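Local coordinates for HTH marR-type domain-containing protein (Streptococcus agalactiae serotype III, PDB 7DVV) that senses heme and binds operator DNA through a MarR-type winged helix-turn-helix domain, so probably regulating transcription in response to heme, at a contact of chain A with DNA. Numbering follows the deposited sequence.

Contact 1: a contact of chain A with DNA. Residues 34-35, 65, 72. With nucleotides of chain B.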
ATOM      1  N   PRO A  34      -1.881   5.859  -9.405  1.00 52.51           N
ATOM      2  CA  PRO A  34      -0.815   6.549 -10.122  1.00 48.92           C
ATOM      3  C   PRO A  34      -1.299   7.023 -11.486  1.00 46.69           C
ATOM      4  O   PRO A  34      -0.759   8.003 -11.971  1.00 52.03           O
ATOM      5  CB  PRO A  34       0.288   5.479 -10.219  1.00 45.36           C
ATOM      6  CG  PRO A  34      -0.463   4.166 -10.229  1.00 44.89           C
ATOM      7  CD  PRO A  34      -1.634   4.409  -9.292  1.00 46.28           C
ATOM      8  N   GLN A  35      -2.252   6.328 -12.127  1.00 43.90           N
ATOM      9  CA  GLN A  35      -2.687   6.804 -13.441  1.00 48.49           C
ATOM     10  C   GLN A  35      -3.216   8.232 -13.311  1.00 51.29           C
ATOM     11  O   GLN A  35      -2.797   9.136 -14.018  1.00 57.10           O
ATOM     12  CB  GLN A  35      -3.682   5.891 -14.156  1.00 43.70           C
ATOM     13  CG  GLN A  35      -3.098   4.527 -14.418  1.00 44.45           C
ATOM     14  CD  GLN A  35      -3.987   3.602 -15.216  1.00 48.36           C
ATOM     15  OE1 GLN A  35      -4.573   3.980 -16.224  1.00 43.51           O
ATOM     16  NE2 GLN A  35      -4.078   2.342 -14.785  1.00 50.36           N
ATOM     17  N   VAL A  65       8.173  -0.416 -12.931  1.00 48.73           N
ATOM     18  CA  VAL A  65       6.854  -0.001 -12.499  1.00 45.65           C
ATOM     19  C   VAL A  65       6.367   1.106 -13.427  1.00 46.00           C
ATOM     20  O   VAL A  65       5.316   0.979 -14.026  1.00 47.55           O
ATOM     21  CB  VAL A  65       6.841   0.319 -10.990  1.00 46.47           C
ATOM     22  CG1 VAL A  65       5.492   0.794 -10.437  1.00 44.09           C
ATOM     23  CG2 VAL A  65       7.289  -0.937 -10.240  1.00 47.32           C
ATOM     24  N   ARG A  72      -0.261   0.844 -19.242  1.00 45.80           N
ATOM     25  CA  ARG A  72      -1.632   0.696 -18.809  1.00 44.42           C
ATOM     26  C   ARG A  72      -2.427   1.952 -19.184  1.00 47.83           C
ATOM     27  O   ARG A  72      -3.636   1.874 -19.447  1.00 50.80           O
ATOM     28  CB  ARG A  72      -1.709   0.453 -17.299  1.00 41.25           C
ATOM     29  CG  ARG A  72      -1.625  -1.013 -16.870  1.00 42.98           C
ATOM     30  CD  ARG A  72      -2.075  -1.271 -15.420  1.00 44.76           C
ATOM     31  NE  ARG A  72      -1.717  -0.293 -14.369  1.00 41.93           N
ATOM     32  CZ  ARG A  72      -0.503  -0.202 -13.843  1.00 41.86           C
ATOM     33  NH1 ARG A  72       0.426  -1.061 -14.250  1.00 41.45           N
ATOM     34  NH2 ARG A  72      -0.244   0.692 -12.890  1.00 43.85           N
TER
ATOM     35  P    DA B  14      -5.004  -3.540 -15.534  1.00 45.18           P
ATOM     36  OP1  DA B  14      -5.707  -2.229 -15.946  1.00 48.60           O
ATOM     37  OP2  DA B  14      -3.717  -3.879 -16.208  1.00 43.65           O
ATOM     38  O5'  DA B  14      -4.914  -3.333 -13.959  1.00 39.48           O
ATOM     39  C5'  DA B  14      -5.915  -2.683 -13.206  1.00 36.43           C
ATOM     40  C4'  DA B  14      -5.290  -2.093 -11.965  1.00 37.91           C
ATOM     41  O4'  DA B  14      -4.785  -3.178 -11.128  1.00 40.74           O
ATOM     42  C3'  DA B  14      -4.104  -1.158 -12.191  1.00 40.10           C
ATOM     43  O3'  DA B  14      -4.319  -0.227 -11.143  1.00 40.05           O
ATOM     44  C2'  DA B  14      -2.875  -1.999 -11.840  1.00 40.03           C
ATOM     45  C1'  DA B  14      -3.417  -3.013 -10.823  1.00 42.01           C
ATOM     46  N9   DA B  14      -2.818  -4.354 -10.804  1.00 46.49           N
ATOM     47  C8   DA B  14      -2.673  -5.224 -11.862  1.00 46.49           C
ATOM     48  N7   DA B  14      -2.057  -6.337 -11.551  1.00 38.48           N
ATOM     49  C5   DA B  14      -1.887  -6.246 -10.175  1.00 43.23           C
ATOM     50  C6   DA B  14      -1.357  -7.151  -9.217  1.00 41.66           C
ATOM     51  N6   DA B  14      -0.904  -8.365  -9.536  1.00 32.13           N
ATOM     52  N1   DA B  14      -1.325  -6.753  -7.918  1.00 39.40           N
ATOM     53  C2   DA B  14      -1.773  -5.523  -7.614  1.00 43.75           C
ATOM     54  N3   DA B  14      -2.322  -4.594  -8.424  1.00 47.00           N
ATOM     55  C4   DA B  14      -2.342  -5.024  -9.702  1.00 43.13           C
ATOM     56  P    DC B  15      -3.406   1.029 -11.064  1.00 45.62           P
ATOM     57  OP1  DC B  15      -4.111   1.991 -10.212  1.00 47.29           O
ATOM     58  OP2  DC B  15      -2.836   1.299 -12.394  1.00 37.24           O
ATOM     59  O5'  DC B  15      -2.160   0.538 -10.198  1.00 47.36           O
ATOM     60  C5'  DC B  15      -2.259   0.594  -8.769  1.00 41.34           C
ATOM     61  C4'  DC B  15      -1.066  -0.111  -8.187  1.00 43.56           C
ATOM     62  O4'  DC B  15      -0.941  -1.480  -8.663  1.00 42.39           O
ATOM     63  C3'  DC B  15       0.210   0.612  -8.615  1.00 44.36           C
ATOM     64  O3'  DC B  15       0.502   1.480  -7.516  1.00 46.02           O
ATOM     65  C2'  DC B  15       1.164  -0.486  -9.079  1.00 38.34           C
ATOM     66  C1'  DC B  15       0.430  -1.744  -8.672  1.00 40.84           C
ATOM     67  N1   DC B  15       0.682  -3.008  -9.367  1.00 43.13           N
ATOM     68  C2   DC B  15       1.203  -4.026  -8.554  1.00 47.44           C
ATOM     69  O2   DC B  15       1.332  -3.806  -7.341  1.00 50.16           O
ATOM     70  N3   DC B  15       1.533  -5.216  -9.100  1.00 44.42           N
ATOM     71  C4   DC B  15       1.365  -5.417 -10.406  1.00 48.97           C
ATOM     72  N4   DC B  15       1.689  -6.623 -10.879  1.00 41.73           N
ATOM     73  C5   DC B  15       0.850  -4.383 -11.280  1.00 41.78           C
ATOM     74  C6   DC B  15       0.550  -3.198 -10.718  1.00 40.01           C
ATOM     75  P    DG B  16       1.870   2.212  -7.457  1.00 49.76           P
ATOM     76  OP1  DG B  16       1.744   3.180  -6.363  1.00 60.03           O
ATOM     77  OP2  DG B  16       2.318   2.619  -8.832  1.00 47.25           O
ATOM     78  O5'  DG B  16       2.900   1.055  -7.113  1.00 52.76           O
ATOM     79  C5'  DG B  16       4.230   1.288  -6.571  1.00 49.74           C
ATOM     80  C4'  DG B  16       4.785   0.020  -5.923  1.00 49.09           C
ATOM     81  O4'  DG B  16       4.014  -1.187  -6.207  1.00 42.51           O
ATOM     82  C3'  DG B  16       6.176  -0.338  -6.395  1.00 45.11           C
ATOM     83  O3'  DG B  16       7.084   0.445  -5.682  1.00 48.33           O
ATOM     84  C2'  DG B  16       6.281  -1.777  -5.984  1.00 44.25           C
ATOM     85  C1'  DG B  16       4.855  -2.300  -6.173  1.00 43.29           C
ATOM     86  N9   DG B  16       4.662  -3.049  -7.407  1.00 45.38           N
ATOM     87  C8   DG B  16       3.959  -2.658  -8.514  1.00 46.12           C
ATOM     88  N7   DG B  16       3.979  -3.545  -9.472  1.00 50.76           N
ATOM     89  C5   DG B  16       4.785  -4.563  -8.983  1.00 51.65           C
ATOM     90  C6   DG B  16       5.165  -5.805  -9.569  1.00 56.09           C
ATOM     91  O6   DG B  16       4.838  -6.271 -10.659  1.00 62.94           O
ATOM     92  N1   DG B  16       5.923  -6.574  -8.697  1.00 59.17           N
ATOM     93  C2   DG B  16       6.281  -6.201  -7.430  1.00 56.47           C
ATOM     94  N2   DG B  16       7.017  -7.075  -6.762  1.00 50.16           N
ATOM     95  N3   DG B  16       5.961  -5.039  -6.879  1.00 54.70           N
ATOM     96  C4   DG B  16       5.213  -4.274  -7.708  1.00 50.28           C
TER
HETATM   97  O   HOH W   1      -4.485   4.697 -10.973  1.00 47.43           O
HETATM   98  O   HOH W   2       2.288   1.584 -11.358  1.00 51.90           O
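Pro34 and Gln35 form the first turn of helix 34-44 with helical backbone torsions, while Val65 and Arg72 lie two turns apart on helix 63-76, so two helices face one strand of DNA, chain B, from DA14 to DG16. The focus is the phosphate of DC15, whose OP2 accepts three hydrogen bonds. Arg72 supplies two of them side-on: NE lies 2.8 Å and NH2 2.7 Å from OP2 of DC15. Both converge on one oxygen, so each is bent (about 138° at H), with the oxygen near the guanidinium plane, and the pair is also a salt bridge. The bend of the Arg72 chain at chi3 (-39°) turns the guanidinium from the DA14 phosphate on toward that of DC15, where one face rests near its rim on the deoxyribose C2' of DA14, 3.6 Å from CZ. Gln35 gives the third bond from its amide tip: NE2 stands 2.9 Å from DC15 OP2, almost straight (171° at H) and in the amide plane, reached by an extended chain with CG anti to the carbonyl carbon. Water extends the grip to other oxygens. One water links the backbone N of Gln35, at the helix start, to OP1 of DC15; another links Arg72 NH2 to OP2 of DG16. Pro34 lays its ring alongside the backbone, CG 3.5 Å from DG16 OP2 and CD 3.9 Å from DC15 C5'. Val65 points CG2 at the DG16 sugar, 4.0 Å from C3', with CG1 turned toward the phosphate. The direct hydrogen bonds described here end on a phosphate oxygen, which suggests that this patch fixes the position of the backbone rather than reading bases. In the fold, helix 63-76 is the recognition helix of the winged helix-turn-helix, and the start of helix 34-44 flanks it.

Contact 2: a contact of chain A with DNA. Residues 63, 87-91. With nucleotides of chain B; nucleotides of chain C.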
ATOM      1  N   LYS A  63      11.991   1.643 -12.251  1.00 54.30           N
ATOM      2  CA  LYS A  63      12.049   1.635 -13.696  1.00 54.08           C
ATOM      3  C   LYS A  63      10.940   0.771 -14.309  1.00 49.70           C
ATOM      4  O   LYS A  63      10.200   1.203 -15.181  1.00 55.11           O
ATOM      5  CB  LYS A  63      13.506   1.504 -14.150  1.00 56.10           C
ATOM      6  CG  LYS A  63      13.876   0.265 -14.946  1.00 58.70           C
ATOM      7  CD  LYS A  63      15.340   0.272 -15.316  1.00 62.11           C
ATOM      8  CE  LYS A  63      15.991   1.649 -15.167  1.00 67.03           C
ATOM      9  NZ  LYS A  63      17.003   1.940 -16.225  1.00 65.28           N
ATOM     10  N   ASP A  87      16.749  12.238 -29.187  1.00 91.66           N
ATOM     11  CA  ASP A  87      17.336  11.165 -28.386  1.00 86.54           C
ATOM     12  C   ASP A  87      16.603   9.843 -28.620  1.00 81.83           C
ATOM     13  O   ASP A  87      15.503   9.681 -28.118  1.00 88.03           O
ATOM     14  CB  ASP A  87      17.270  11.510 -26.898  1.00 79.33           C
ATOM     15  CG  ASP A  87      18.232  10.660 -26.090  1.00 79.40           C
ATOM     16  OD1 ASP A  87      18.498   9.492 -26.506  1.00 75.52           O
ATOM     17  OD2 ASP A  87      18.745  11.182 -25.068  1.00 76.29           O
ATOM     18  N   LYS A  88      17.204   8.896 -29.348  1.00 77.56           N
ATOM     19  CA  LYS A  88      16.436   7.753 -29.816  1.00 79.20           C
ATOM     20  C   LYS A  88      16.157   6.793 -28.664  1.00 76.00           C
ATOM     21  O   LYS A  88      15.521   5.762 -28.845  1.00 77.88           O
ATOM     22  CB  LYS A  88      17.183   6.989 -30.906  1.00 93.00           C
ATOM     23  CG  LYS A  88      17.333   7.671 -32.253  1.00101.02           C
ATOM     24  CD  LYS A  88      18.378   6.938 -33.079  1.00112.05           C
ATOM     25  CE  LYS A  88      17.928   6.696 -34.504  1.00121.29           C
ATOM     26  NZ  LYS A  88      19.080   6.451 -35.404  1.00135.35           N
ATOM     27  N   ARG A  89      16.672   7.124 -27.480  1.00 74.29           N
ATOM     28  CA  ARG A  89      16.433   6.300 -26.306  1.00 69.84           C
ATOM     29  C   ARG A  89      15.072   6.654 -25.724  1.00 64.47           C
ATOM     30  O   ARG A  89      14.437   5.786 -25.170  1.00 59.86           O
ATOM     31  CB  ARG A  89      17.481   6.536 -25.212  1.00 67.60           C
ATOM     32  CG  ARG A  89      18.909   6.157 -25.579  1.00 70.62           C
ATOM     33  CD  ARG A  89      19.952   6.582 -24.549  1.00 70.96           C
ATOM     34  NE  ARG A  89      19.948   8.000 -24.235  1.00 71.53           N
ATOM     35  CZ  ARG A  89      20.805   8.592 -23.417  1.00 78.38           C
ATOM     36  NH1 ARG A  89      21.745   7.896 -22.803  1.00 81.57           N
ATOM     37  NH2 ARG A  89      20.738   9.892 -23.223  1.00 80.81           N
ATOM     38  N   VAL A  90      14.682   7.933 -25.818  1.00 62.73           N
ATOM     39  CA  VAL A  90      13.594   8.524 -25.050  1.00 61.60           C
ATOM     40  C   VAL A  90      12.252   8.346 -25.747  1.00 58.36           C
ATOM     41  O   VAL A  90      12.219   8.302 -26.959  1.00 64.43           O
ATOM     42  CB  VAL A  90      13.840  10.024 -24.834  1.00 61.58           C
ATOM     43  CG1 VAL A  90      12.548  10.702 -24.353  1.00 61.08           C
ATOM     44  CG2 VAL A  90      15.064  10.287 -23.941  1.00 53.33           C
ATOM     45  N   LYS A  91      11.166   8.266 -24.962  1.00 55.47           N
ATOM     46  CA  LYS A  91       9.798   8.288 -25.471  1.00 52.97           C
ATOM     47  C   LYS A  91       9.008   9.327 -24.695  1.00 56.05           C
ATOM     48  O   LYS A  91       9.066   9.318 -23.463  1.00 58.20           O
ATOM     49  CB  LYS A  91       9.129   6.943 -25.224  1.00 47.83           C
ATOM     50  CG  LYS A  91       9.918   5.811 -25.828  1.00 46.68           C
ATOM     51  CD  LYS A  91       9.083   4.594 -26.011  1.00 46.28           C
ATOM     52  CE  LYS A  91       9.976   3.389 -26.206  1.00 43.51           C
ATOM     53  NZ  LYS A  91       9.162   2.193 -26.474  1.00 42.31           N
TER
ATOM     54  P    DT B  24      19.547   1.965 -31.449  1.00 90.87           P
ATOM     55  OP1  DT B  24      18.319   2.460 -32.150  1.00 91.55           O
ATOM     56  OP2  DT B  24      20.582   1.263 -32.244  1.00 95.00           O
ATOM     57  O5'  DT B  24      20.208   3.134 -30.599  1.00 73.18           O
ATOM     58  C5'  DT B  24      19.293   3.822 -29.785  1.00 70.21           C
ATOM     59  C4'  DT B  24      20.037   4.673 -28.805  1.00 74.38           C
ATOM     60  O4'  DT B  24      20.814   3.856 -27.912  1.00 76.91           O
ATOM     61  C3'  DT B  24      21.026   5.607 -29.486  1.00 79.03           C
ATOM     62  O3'  DT B  24      20.503   6.887 -29.191  1.00 84.60           O
ATOM     63  C2'  DT B  24      22.332   5.410 -28.728  1.00 79.53           C
ATOM     64  C1'  DT B  24      21.862   4.701 -27.472  1.00 75.35           C
ATOM     65  N1   DT B  24      22.829   3.876 -26.762  1.00 66.53           N
ATOM     66  C2   DT B  24      23.193   4.278 -25.494  1.00 71.98           C
ATOM     67  O2   DT B  24      22.792   5.318 -24.983  1.00 71.93           O
ATOM     68  N3   DT B  24      24.062   3.426 -24.851  1.00 72.60           N
ATOM     69  C4   DT B  24      24.579   2.236 -25.338  1.00 71.15           C
ATOM     70  O4   DT B  24      25.317   1.560 -24.628  1.00 68.43           O
ATOM     71  C5   DT B  24      24.146   1.874 -26.680  1.00 67.21           C
ATOM     72  C7   DT B  24      24.625   0.589 -27.280  1.00 60.91           C
ATOM     73  C6   DT B  24      23.302   2.703 -27.310  1.00 62.73           C
ATOM     74  P    DT B  25      21.029   8.096 -30.024  1.00 84.78           P
ATOM     75  OP1  DT B  25      19.849   8.958 -30.397  1.00 76.95           O
ATOM     76  OP2  DT B  25      21.856   7.486 -31.090  1.00 83.17           O
ATOM     77  O5'  DT B  25      21.872   8.891 -28.933  1.00 78.81           O
ATOM     78  C5'  DT B  25      21.227   9.349 -27.732  1.00 78.02           C
ATOM     79  C4'  DT B  25      22.250   9.665 -26.670  1.00 79.13           C
ATOM     80  O4'  DT B  25      22.988   8.484 -26.284  1.00 80.60           O
ATOM     81  C3'  DT B  25      23.292  10.707 -27.087  1.00 81.65           C
ATOM     82  O3'  DT B  25      23.038  11.750 -26.151  1.00 89.14           O
ATOM     83  C2'  DT B  25      24.631   9.980 -26.998  1.00 75.70           C
ATOM     84  C1'  DT B  25      24.338   8.874 -25.996  1.00 76.64           C
ATOM     85  N1   DT B  25      25.183   7.631 -25.996  1.00 72.69           N
ATOM     86  C2   DT B  25      25.763   7.225 -24.808  1.00 72.55           C
ATOM     87  O2   DT B  25      25.711   7.879 -23.778  1.00 79.38           O
ATOM     88  N3   DT B  25      26.447   6.036 -24.884  1.00 68.15           N
ATOM     89  C4   DT B  25      26.547   5.199 -25.978  1.00 68.92           C
ATOM     90  O4   DT B  25      27.187   4.154 -25.891  1.00 78.35           O
ATOM     91  C5   DT B  25      25.870   5.654 -27.169  1.00 64.27           C
ATOM     92  C7   DT B  25      25.940   4.813 -28.406  1.00 60.69           C
ATOM     93  C6   DT B  25      25.225   6.828 -27.120  1.00 65.79           C
TER
ATOM     94  P    DA C   5      29.363   5.182 -14.468  1.00109.99           P
ATOM     95  OP1  DA C   5      29.541   6.148 -13.339  1.00104.05           O
ATOM     96  OP2  DA C   5      29.037   3.756 -14.199  1.00116.67           O
ATOM     97  O5'  DA C   5      28.273   5.834 -15.435  1.00117.95           O
ATOM     98  C5'  DA C   5      28.347   7.240 -15.791  1.00111.60           C
ATOM     99  C4'  DA C   5      27.114   7.676 -16.552  1.00100.46           C
ATOM    100  O4'  DA C   5      26.981   6.975 -17.808  1.00 91.65           O
ATOM    101  C3'  DA C   5      25.800   7.460 -15.810  1.00 96.25           C
ATOM    102  O3'  DA C   5      25.104   8.679 -15.986  1.00101.54           O
ATOM    103  C2'  DA C   5      25.133   6.302 -16.531  1.00 84.63           C
ATOM    104  C1'  DA C   5      25.676   6.431 -17.933  1.00 79.45           C
ATOM    105  N9   DA C   5      25.814   5.178 -18.658  1.00 75.15           N
ATOM    106  C8   DA C   5      26.464   4.032 -18.264  1.00 77.05           C
ATOM    107  N7   DA C   5      26.462   3.084 -19.171  1.00 74.75           N
ATOM    108  C5   DA C   5      25.801   3.658 -20.249  1.00 68.15           C
ATOM    109  C6   DA C   5      25.489   3.175 -21.528  1.00 64.44           C
ATOM    110  N6   DA C   5      25.796   1.944 -21.945  1.00 57.58           N
ATOM    111  N1   DA C   5      24.780   3.984 -22.352  1.00 69.63           N
ATOM    112  C2   DA C   5      24.463   5.218 -21.922  1.00 70.83           C
ATOM    113  N3   DA C   5      24.712   5.789 -20.744  1.00 70.01           N
ATOM    114  C4   DA C   5      25.403   4.950 -19.949  1.00 69.37           C
ATOM    115  P    DT C   6      23.716   8.861 -15.319  1.00107.83           P
ATOM    116  OP1  DT C   6      23.529  10.321 -15.054  1.00103.58           O
ATOM    117  OP2  DT C   6      23.591   7.857 -14.215  1.00100.66           O
ATOM    118  O5'  DT C   6      22.752   8.476 -16.524  1.00108.54           O
ATOM    119  C5'  DT C   6      22.618   9.359 -17.651  1.00 92.94           C
ATOM    120  C4'  DT C   6      21.663   8.749 -18.648  1.00 83.82           C
ATOM    121  O4'  DT C   6      22.172   7.482 -19.122  1.00 76.65           O
ATOM    122  C3'  DT C   6      20.281   8.446 -18.076  1.00 81.68           C
ATOM    123  O3'  DT C   6      19.341   9.332 -18.687  1.00 79.77           O
ATOM    124  C2'  DT C   6      20.041   6.976 -18.418  1.00 75.60           C
ATOM    125  C1'  DT C   6      21.062   6.705 -19.501  1.00 72.16           C
ATOM    126  N1   DT C   6      21.519   5.317 -19.590  1.00 70.45           N
ATOM    127  C2   DT C   6      21.436   4.640 -20.790  1.00 72.21           C
ATOM    128  O2   DT C   6      20.938   5.117 -21.793  1.00 82.52           O
ATOM    129  N3   DT C   6      21.934   3.359 -20.760  1.00 64.05           N
ATOM    130  C4   DT C   6      22.539   2.724 -19.693  1.00 60.26           C
ATOM    131  O4   DT C   6      22.957   1.582 -19.824  1.00 58.41           O
ATOM    132  C5   DT C   6      22.629   3.511 -18.475  1.00 61.77           C
ATOM    133  C7   DT C   6      23.251   2.910 -17.259  1.00 54.47           C
ATOM    134  C6   DT C   6      22.094   4.739 -18.480  1.00 69.79           C
ATOM    135  P    DA C   7      17.770   9.138 -18.394  1.00 80.69           P
ATOM    136  OP1  DA C   7      17.071  10.386 -18.775  1.00 78.07           O
ATOM    137  OP2  DA C   7      17.636   8.608 -16.989  1.00 76.31           O
ATOM    138  O5'  DA C   7      17.323   8.058 -19.483  1.00 64.88           O
ATOM    139  C5'  DA C   7      17.265   8.402 -20.849  1.00 56.82           C
ATOM    140  C4'  DA C   7      16.385   7.418 -21.570  1.00 55.64           C
ATOM    141  O4'  DA C   7      17.087   6.168 -21.749  1.00 55.13           O
ATOM    142  C3'  DA C   7      15.082   7.090 -20.834  1.00 59.40           C
ATOM    143  O3'  DA C   7      13.978   6.994 -21.750  1.00 56.71           O
ATOM    144  C2'  DA C   7      15.333   5.699 -20.268  1.00 60.60           C
ATOM    145  C1'  DA C   7      16.295   5.076 -21.251  1.00 59.05           C
ATOM    146  N9   DA C   7      17.204   4.101 -20.646  1.00 57.70           N
ATOM    147  C8   DA C   7      17.912   4.213 -19.472  1.00 60.35           C
ATOM    148  N7   DA C   7      18.734   3.214 -19.254  1.00 58.99           N
ATOM    149  C5   DA C   7      18.535   2.378 -20.345  1.00 54.16           C
ATOM    150  C6   DA C   7      19.101   1.137 -20.704  1.00 56.60           C
ATOM    151  N6   DA C   7      20.012   0.493 -19.958  1.00 54.20           N
ATOM    152  N1   DA C   7      18.697   0.573 -21.865  1.00 51.70           N
ATOM    153  C2   DA C   7      17.800   1.227 -22.610  1.00 55.15           C
ATOM    154  N3   DA C   7      17.209   2.405 -22.386  1.00 54.88           N
ATOM    155  C4   DA C   7      17.612   2.922 -21.217  1.00 53.65           C
ATOM    156  P    DG C   8      12.442   6.972 -21.250  1.00 61.11           P
ATOM    157  OP1  DG C   8      11.726   8.083 -21.943  1.00 74.44           O
ATOM    158  OP2  DG C   8      12.401   6.982 -19.782  1.00 63.64           O
ATOM    159  O5'  DG C   8      11.924   5.589 -21.858  1.00 53.34           O
ATOM    160  C5'  DG C   8      12.910   4.727 -22.314  1.00 50.25           C
ATOM    161  C4'  DG C   8      12.412   3.402 -22.826  1.00 53.42           C
ATOM    162  O4'  DG C   8      13.546   2.506 -22.618  1.00 66.98           O
ATOM    163  C3'  DG C   8      11.214   2.738 -22.140  1.00 56.05           C
ATOM    164  O3'  DG C   8      10.624   1.884 -23.112  1.00 52.64           O
ATOM    165  C2'  DG C   8      11.843   1.746 -21.172  1.00 59.62           C
ATOM    166  C1'  DG C   8      13.203   1.412 -21.786  1.00 63.68           C
ATOM    167  N9   DG C   8      14.252   1.251 -20.779  1.00 63.57           N
ATOM    168  C8   DG C   8      14.484   2.054 -19.686  1.00 65.84           C
ATOM    169  N7   DG C   8      15.425   1.596 -18.905  1.00 60.29           N
ATOM    170  C5   DG C   8      15.821   0.410 -19.507  1.00 58.96           C
ATOM    171  C6   DG C   8      16.808  -0.524 -19.125  1.00 59.82           C
ATOM    172  O6   DG C   8      17.566  -0.488 -18.151  1.00 67.48           O
ATOM    173  N1   DG C   8      16.871  -1.589 -20.009  1.00 58.25           N
ATOM    174  C2   DG C   8      16.089  -1.735 -21.122  1.00 59.21           C
ATOM    175  N2   DG C   8      16.290  -2.845 -21.854  1.00 58.20           N
ATOM    176  N3   DG C   8      15.195  -0.851 -21.513  1.00 59.13           N
ATOM    177  C4   DG C   8      15.088   0.170 -20.646  1.00 58.72           C
TER
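The guanidinium of Arg89 lies between sugars of the two strands: O4' of DT25 (chain B) sits over the centre of one face, 3.6 Å from CZ, and C5' of DA7 (chain C) lies more loosely toward the rim of the other. Asp87 OD2 and C2 of the DA5 base lie at its edge. Arg89 grips Asp87 side-on, NE to OD1 and NH2 to OD2, the latter a salt bridge with Arg89 NH2 3.0 Å from Asp87 OD2, each oxygen using its syn lone pair. OD1 also accepts the backbone N of Arg89 from above the carboxylate plane, so the acid fixes both loop and side chain. A bend of the Arg89 chain at chi3 (-56°) sends its NH1 into the minor groove, 3.1 Å from O2 of DT6 but in a weak, bent bond (131° at H), hence a modest base contact. Backbone amides grip the phosphates on either side: Lys88 N lies 2.8 Å from DT25 OP1, and Lys91 N 3.1 Å from DG8 OP1, nearly straight (176° at H). On the major-groove side, Lys63, bent at chi3 and chi4, brings NZ 3.1 Å from both N7 and O6 of DG8, hydrogen bonds to the Hoogsteen edge, a pair of acceptors that would suit guanine. Residues 87-90 belong to the wing, between strands 79-83 and 91-95, and Lys91 opens the second strand; Lys63 begins recognition helix 63-76.

The C-alpha centres of contact 1 and contact 2 lie about 18 Å apart, and helix 63-76 serves both: its first residue belongs to contact 2, while residues further along it belong to contact 1. Contact 1 uses only chain B, whereas contact 2 reaches both strands, meeting chain B some ten nucleotides further on. One subunit thus spans roughly a helical turn, with its recognition helix directed at the major groove and its wing at the minor groove. The assembly holds two copies, consistent with a dimer, usual for MarR proteins, that repeats both contacts on the 28-mer.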